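Local coordinates for down syndrome cell adhesion molecule, isoform AK (Drosophila melanogaster, PDB 4WVR), which mediates cell adhesion by homodimerising through variable immunoglobulin domains, of which the seventh, in isoform 5, is the one crystallised here, at the interface of chains A and B. Coordinates in Å, arbitrary orientation; residue numbers count along the deposited sequence, not the author numbering. Chains: chain A/B, Down syndrome cell adhesion molecule, isoform AK.

The interface of chains A and B. Residues chain A 25-28, 69-70; chain B 29, 31, 65-66.
The carboxamide of A:Asn25 is a flat plate: B:Met31 CB and CG lie over one face, the ordered water lies toward the other, and its edge carries the polar contacts. The amide of A:Asn70 has B:Thr66 OG1 above one face, offset outward and 3.4 Å from A:Asn70 ND2, with B:Met31 SD at its ND2 edge. B:Met31 CB packs 3.3 Å from A:Asn25 ND2, a tight contact. In its amide plane, A:Asn25 ND2 donates to the B:Thr66 hydroxyl OG1 at 2.8 Å, fairly straight with 162° at the hydrogen. A:Asn25 CG stands anti to the backbone N (chi1 175°), which sends the amide toward chain B. Its rotation is further fixed within chain A, where A:Asn70 ND2 donates to A:Asn25 OD1 at 2.9 Å, in the carbonyl plane; A:Asn70 thus orients A:Asn25 while itself touching chain B. The water bridges B:Thr66 OG1 and A:Asn70 OD1, so amide and water both grip the hydroxyl. B:Met31 SD packs against the A:Ala26–A:Gly27 backbone, 3.4 Å from A:Gly27 N without a bond, and the chi3 bend (-72°) turns CE toward A:Gly27 N and O. Strands 26-31 (strand B, with a disulfide cysteine) and 66-71, plus the loop residues leading into them, form the patch. Two-fold symmetry repeats it with the chains exchanged, fitting Dscam1 homodimerisation. At the far end, B:Gln29 OE1 stops 3.7 Å from the backbone N of A:Val28.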
ATOM      1  N   ASN A  25      12.114   2.813  -2.640  1.00 26.40           N
ATOM      2  CA  ASN A  25      11.020   1.858  -2.759  1.00 23.24           C
ATOM      3  C   ASN A  25       9.702   2.580  -2.514  1.00 28.21           C
ATOM      4  O   ASN A  25       9.397   2.958  -1.385  1.00 27.13           O
ATOM      5  CB  ASN A  25      11.230   0.715  -1.763  1.00 23.31           C
ATOM      6  CG  ASN A  25      10.072  -0.269  -1.721  1.00 26.42           C
ATOM      7  OD1 ASN A  25       9.238  -0.322  -2.623  1.00 21.94           O
ATOM      8  ND2 ASN A  25      10.029  -1.067  -0.661  1.00 22.61           N
ATOM      9  N   ALA A  26       8.932   2.789  -3.577  1.00 24.35           N
ATOM     10  CA  ALA A  26       7.704   3.565  -3.478  1.00 24.05           C
ATOM     11  C   ALA A  26       6.503   2.744  -3.911  1.00 23.13           C
ATOM     12  O   ALA A  26       6.631   1.785  -4.677  1.00 21.16           O
ATOM     13  CB  ALA A  26       7.805   4.834  -4.311  1.00 29.19           C
ATOM     14  N   GLY A  27       5.331   3.119  -3.415  1.00 22.43           N
ATOM     15  CA  GLY A  27       4.126   2.387  -3.751  1.00 23.91           C
ATOM     16  C   GLY A  27       2.857   3.007  -3.209  1.00 25.78           C
ATOM     17  O   GLY A  27       2.902   3.884  -2.343  1.00 22.47           O
ATOM     18  N   VAL A  28       1.724   2.548  -3.735  1.00 21.16           N
ATOM     19  CA  VAL A  28       0.407   2.968  -3.274  1.00 24.82           C
ATOM     20  C   VAL A  28      -0.578   1.804  -3.334  1.00 26.85           C
ATOM     21  O   VAL A  28      -0.369   0.847  -4.091  1.00 22.56           O
ATOM     22  CB  VAL A  28      -0.156   4.129  -4.120  1.00 29.11           C
ATOM     23  CG1 VAL A  28       0.578   5.432  -3.823  1.00 27.49           C
ATOM     24  CG2 VAL A  28      -0.093   3.787  -5.607  1.00 31.15           C
ATOM     25  N   LEU A  69       0.230  -1.136  -6.088  1.00 22.50           N
ATOM     26  CA  LEU A  69       1.299  -0.802  -7.018  1.00 20.53           C
ATOM     27  C   LEU A  69       2.590  -0.593  -6.234  1.00 26.76           C
ATOM     28  O   LEU A  69       2.595   0.087  -5.211  1.00 23.95           O
ATOM     29  CB  LEU A  69       0.940   0.443  -7.837  1.00 23.02           C
ATOM     30  CG  LEU A  69       1.904   0.877  -8.949  1.00 20.37           C
ATOM     31  CD1 LEU A  69       1.140   1.488 -10.107  1.00 25.65           C
ATOM     32  CD2 LEU A  69       2.941   1.868  -8.420  1.00 23.63           C
ATOM     33  N   ASN A  70       3.676  -1.197  -6.708  1.00 23.20           N
ATOM     34  CA  ASN A  70       4.980  -1.033  -6.074  1.00 23.78           C
ATOM     35  C   ASN A  70       6.072  -0.774  -7.099  1.00 26.62           C
ATOM     36  O   ASN A  70       6.134  -1.430  -8.138  1.00 28.74           O
ATOM     37  CB  ASN A  70       5.341  -2.269  -5.236  1.00 21.31           C
ATOM     38  CG  ASN A  70       6.661  -2.109  -4.496  1.00 22.61           C
ATOM     39  OD1 ASN A  70       7.656  -2.762  -4.818  1.00 24.84           O
ATOM     40  ND2 ASN A  70       6.678  -1.227  -3.504  1.00 20.69           N
TER
ATOM     41  N   GLN B  29       1.370   0.160   3.921  1.00 18.50           N
ATOM     42  CA  GLN B  29       2.425  -0.640   3.330  1.00 23.87           C
ATOM     43  C   GLN B  29       3.727  -0.447   4.101  1.00 27.13           C
ATOM     44  O   GLN B  29       4.075   0.675   4.474  1.00 26.57           O
ATOM     45  CB  GLN B  29       2.610  -0.258   1.867  1.00 31.68           C
ATOM     46  CG  GLN B  29       2.208  -1.340   0.901  1.00 38.63           C
ATOM     47  CD  GLN B  29       2.321  -0.896  -0.536  1.00 39.62           C
ATOM     48  OE1 GLN B  29       1.810   0.158  -0.925  1.00 38.51           O
ATOM     49  NE2 GLN B  29       3.023  -1.687  -1.333  1.00 45.30           N
ATOM     50  N   MET B  31       7.352  -0.453   3.510  1.00 21.77           N
ATOM     51  CA  MET B  31       8.314  -0.458   2.423  1.00 19.00           C
ATOM     52  C   MET B  31       9.709  -0.147   2.939  1.00 24.23           C
ATOM     53  O   MET B  31      10.010   0.986   3.336  1.00 20.85           O
ATOM     54  CB  MET B  31       7.894   0.538   1.336  1.00 23.49           C
ATOM     55  CG  MET B  31       6.656   0.095   0.555  1.00 27.54           C
ATOM     56  SD  MET B  31       6.064   1.278  -0.680  1.00 27.83           S
ATOM     57  CE  MET B  31       5.388   2.549   0.386  1.00 21.09           C
ATOM     58  N   LYS B  65      11.345  -6.558   0.140  1.00 22.74           N
ATOM     59  CA  LYS B  65      11.423  -5.304   0.883  1.00 20.40           C
ATOM     60  C   LYS B  65      10.078  -4.609   1.095  1.00 22.61           C
ATOM     61  O   LYS B  65      10.031  -3.489   1.615  1.00 24.11           O
ATOM     62  CB  LYS B  65      12.387  -4.345   0.181  1.00 29.27           C
ATOM     63  CG  LYS B  65      13.849  -4.742   0.324  1.00 28.43           C
ATOM     64  CD  LYS B  65      14.756  -3.563   0.045  1.00 47.29           C
ATOM     65  CE  LYS B  65      16.177  -3.841   0.485  1.00 43.47           C
ATOM     66  NZ  LYS B  65      17.020  -2.615   0.383  1.00 39.38           N
ATOM     67  N   THR B  66       8.988  -5.265   0.716  1.00 20.33           N
ATOM     68  CA  THR B  66       7.668  -4.651   0.852  1.00 19.01           C
ATOM     69  C   THR B  66       6.617  -5.613   1.408  1.00 24.24           C
ATOM     70  O   THR B  66       6.377  -6.693   0.855  1.00 20.88           O
ATOM     71  CB  THR B  66       7.157  -4.102  -0.498  1.00 17.21           C
ATOM     72  OG1 THR B  66       8.048  -3.084  -0.977  1.00 20.21           O
ATOM     73  CG2 THR B  66       5.762  -3.522  -0.341  1.00 21.03           C
TER
HETATM   74  O   HOH W   1       9.724  -3.534  -3.120  1.00 23.61           O